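PDB 4HWX: neutral proteinase inhibitor ScNPI from Streptomyces caespitosus, which inhibits peptidases of two classes simultaneously, acting on serine endopeptidases in the manner of the subtilisin-inhibitor family and probably on metallopeptidases as the second class. Local coordinates for the interface of chains A and B. Sequence-based numbering; all coordinates share one arbitrary frame. Chains: chain A/B, Neutral proteinase inhibitor ScNPI.

The interface of chains A and B. Residues chain A 6, 84, 87, 89; chain B 12, 14, 24, 27.
A:Val84, extended in the short strand 84-85, and A:Gly87, whose positive phi of 85° turns the chain ahead of strand 88-96, face B:Val24 and B:Ala27 of strand 23-32 across the homodimer interface. The two valines approach tip to tip. With chi1 of A:Val84 at 58°, CG2 stands anti to the backbone N and CG1 between that N and the carbonyl carbon, so the two methyls point at different partners. CG2 of A:Val84 reaches B:Val24 CG2 at 3.8 Å and lies almost as near to CB and CG1 of that residue, which places one methyl against the whole isopropyl head. The other methyl, A:Val84 CG1, meets B:Ala27 CB at 3.7 Å. The two methyls of one valine thus touch residues three apart in strand 23-32.

B:Val24 hides 50 Å² of its surface, more than any other residue of this patch, because chain A meets it from several directions. Its CG2 also packs against the carbonyl oxygen A:Gly87 O at 3.5 Å, a van der Waals contact between a methyl and a polar backbone atom. On its main-chain side, ring carbon A:Pro6 CD rests 3.7 Å from B:Val24 O, so the CD corner of the proline ring abuts the carbonyl oxygen.

Farther along, the bend of A:Arg89 at chi2 (101°) brings CD up to B:Ile14, and a further bend at chi3 turns the guanidinium toward B:Thr12. The side chains of A:Arg89 and B:Ile14 cross at about a right angle, with A:Arg89 CD 3.8 Å from the terminal methyl B:Ile14 CD1. The delta methylene makes this contact. None of the polar pairs across this patch comes within bonding range, so this patch is held by van der Waals packing, mostly apolar, and repeated by the dimer two-fold. B:Thr12 lies near the guanidinium without bonding to it, its hydroxyl OG1 standing 4.1 Å from A:Arg89 NE while its methyl CG2 lies beside the guanidinium nitrogen A:Arg89 NH2, also at 4.1 Å.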
ATOM      1  N   PRO A   6      -6.594  -8.490   8.546  1.00 45.45           N
ATOM      2  CA  PRO A   6      -7.036  -7.561   7.479  1.00 42.29           C
ATOM      3  C   PRO A   6      -6.307  -7.768   6.149  1.00 41.18           C
ATOM      4  O   PRO A   6      -5.184  -8.258   6.121  1.00 40.23           O
ATOM      5  CB  PRO A   6      -6.726  -6.165   8.049  1.00 44.55           C
ATOM      6  CG  PRO A   6      -6.366  -6.370   9.462  1.00 50.36           C
ATOM      7  CD  PRO A   6      -5.899  -7.768   9.629  1.00 46.92           C
ATOM      8  N   VAL A  84      -1.235  -5.337   3.511  1.00 30.55           N
ATOM      9  CA  VAL A  84      -1.435  -6.478   4.405  1.00 31.02           C
ATOM     10  C   VAL A  84      -2.342  -7.471   3.694  1.00 33.20           C
ATOM     11  O   VAL A  84      -3.254  -7.060   2.993  1.00 32.15           O
ATOM     12  CB  VAL A  84      -1.955  -6.033   5.813  1.00 35.72           C
ATOM     13  CG1 VAL A  84      -3.264  -5.253   5.740  1.00 34.71           C
ATOM     14  CG2 VAL A  84      -2.081  -7.211   6.767  1.00 37.33           C
ATOM     15  N   GLY A  87      -3.715 -10.648   7.394  1.00 43.68           N
ATOM     16  CA  GLY A  87      -2.958 -10.297   8.590  1.00 44.14           C
ATOM     17  C   GLY A  87      -1.453 -10.182   8.459  1.00 47.77           C
ATOM     18  O   GLY A  87      -0.817  -9.722   9.399  1.00 49.12           O
ATOM     19  N   ARG A  89       1.965  -8.556   6.728  1.00 40.95           N
ATOM     20  CA  ARG A  89       2.535  -7.412   6.018  1.00 40.71           C
ATOM     21  C   ARG A  89       3.161  -7.919   4.712  1.00 43.07           C
ATOM     22  O   ARG A  89       3.830  -8.958   4.706  1.00 43.24           O
ATOM     23  CB  ARG A  89       3.566  -6.703   6.927  1.00 41.97           C
ATOM     24  CG  ARG A  89       4.054  -5.343   6.414  1.00 55.93           C
ATOM     25  CD  ARG A  89       3.383  -4.153   7.098  1.00 67.82           C
ATOM     26  NE  ARG A  89       2.560  -3.395   6.155  1.00 72.22           N
ATOM     27  CZ  ARG A  89       3.005  -2.419   5.367  1.00 84.83           C
ATOM     28  NH1 ARG A  89       4.272  -2.022   5.435  1.00 68.76           N
ATOM     29  NH2 ARG A  89       2.183  -1.819   4.517  1.00 73.42           N
TER
ATOM     30  N   THR B  12      -1.531   1.141   7.776  1.00 27.41           N
ATOM     31  CA  THR B  12      -1.750   0.062   8.743  1.00 28.44           C
ATOM     32  C   THR B  12      -1.275   0.501  10.135  1.00 32.94           C
ATOM     33  O   THR B  12      -0.474   1.437  10.286  1.00 31.88           O
ATOM     34  CB  THR B  12      -1.104  -1.295   8.347  1.00 34.37           C
ATOM     35  OG1 THR B  12       0.239  -1.390   8.817  1.00 30.99           O
ATOM     36  CG2 THR B  12      -1.229  -1.647   6.850  1.00 29.26           C
ATOM     37  N   ILE B  14       0.255  -1.545  13.482  1.00 29.41           N
ATOM     38  CA  ILE B  14       0.866  -2.796  13.888  1.00 30.61           C
ATOM     39  C   ILE B  14       1.147  -2.858  15.398  1.00 34.43           C
ATOM     40  O   ILE B  14       1.669  -1.906  15.982  1.00 32.42           O
ATOM     41  CB  ILE B  14       2.183  -2.983  13.066  1.00 34.13           C
ATOM     42  CG1 ILE B  14       1.899  -2.983  11.548  1.00 34.58           C
ATOM     43  CG2 ILE B  14       2.926  -4.250  13.488  1.00 36.19           C
ATOM     44  CD1 ILE B  14       3.204  -2.891  10.654  1.00 41.80           C
ATOM     45  N   VAL B  24      -0.888  -7.256  12.570  1.00 35.68           N
ATOM     46  CA  VAL B  24      -1.453  -6.041  11.985  1.00 35.08           C
ATOM     47  C   VAL B  24      -2.826  -5.900  12.623  1.00 37.99           C
ATOM     48  O   VAL B  24      -3.666  -6.769  12.432  1.00 37.75           O
ATOM     49  CB  VAL B  24      -1.493  -6.098  10.432  1.00 39.26           C
ATOM     50  CG1 VAL B  24      -2.132  -4.839   9.842  1.00 37.92           C
ATOM     51  CG2 VAL B  24      -0.094  -6.322   9.850  1.00 39.67           C
ATOM     52  N   ALA B  27      -6.203  -1.776   9.139  1.00 30.24           N
ATOM     53  CA  ALA B  27      -5.696  -1.157   7.923  1.00 30.66           C
ATOM     54  C   ALA B  27      -6.791  -0.506   7.113  1.00 35.47           C
ATOM     55  O   ALA B  27      -7.944  -0.946   7.180  1.00 35.73           O
ATOM     56  CB  ALA B  27      -5.002  -2.208   7.059  1.00 31.18           C
TER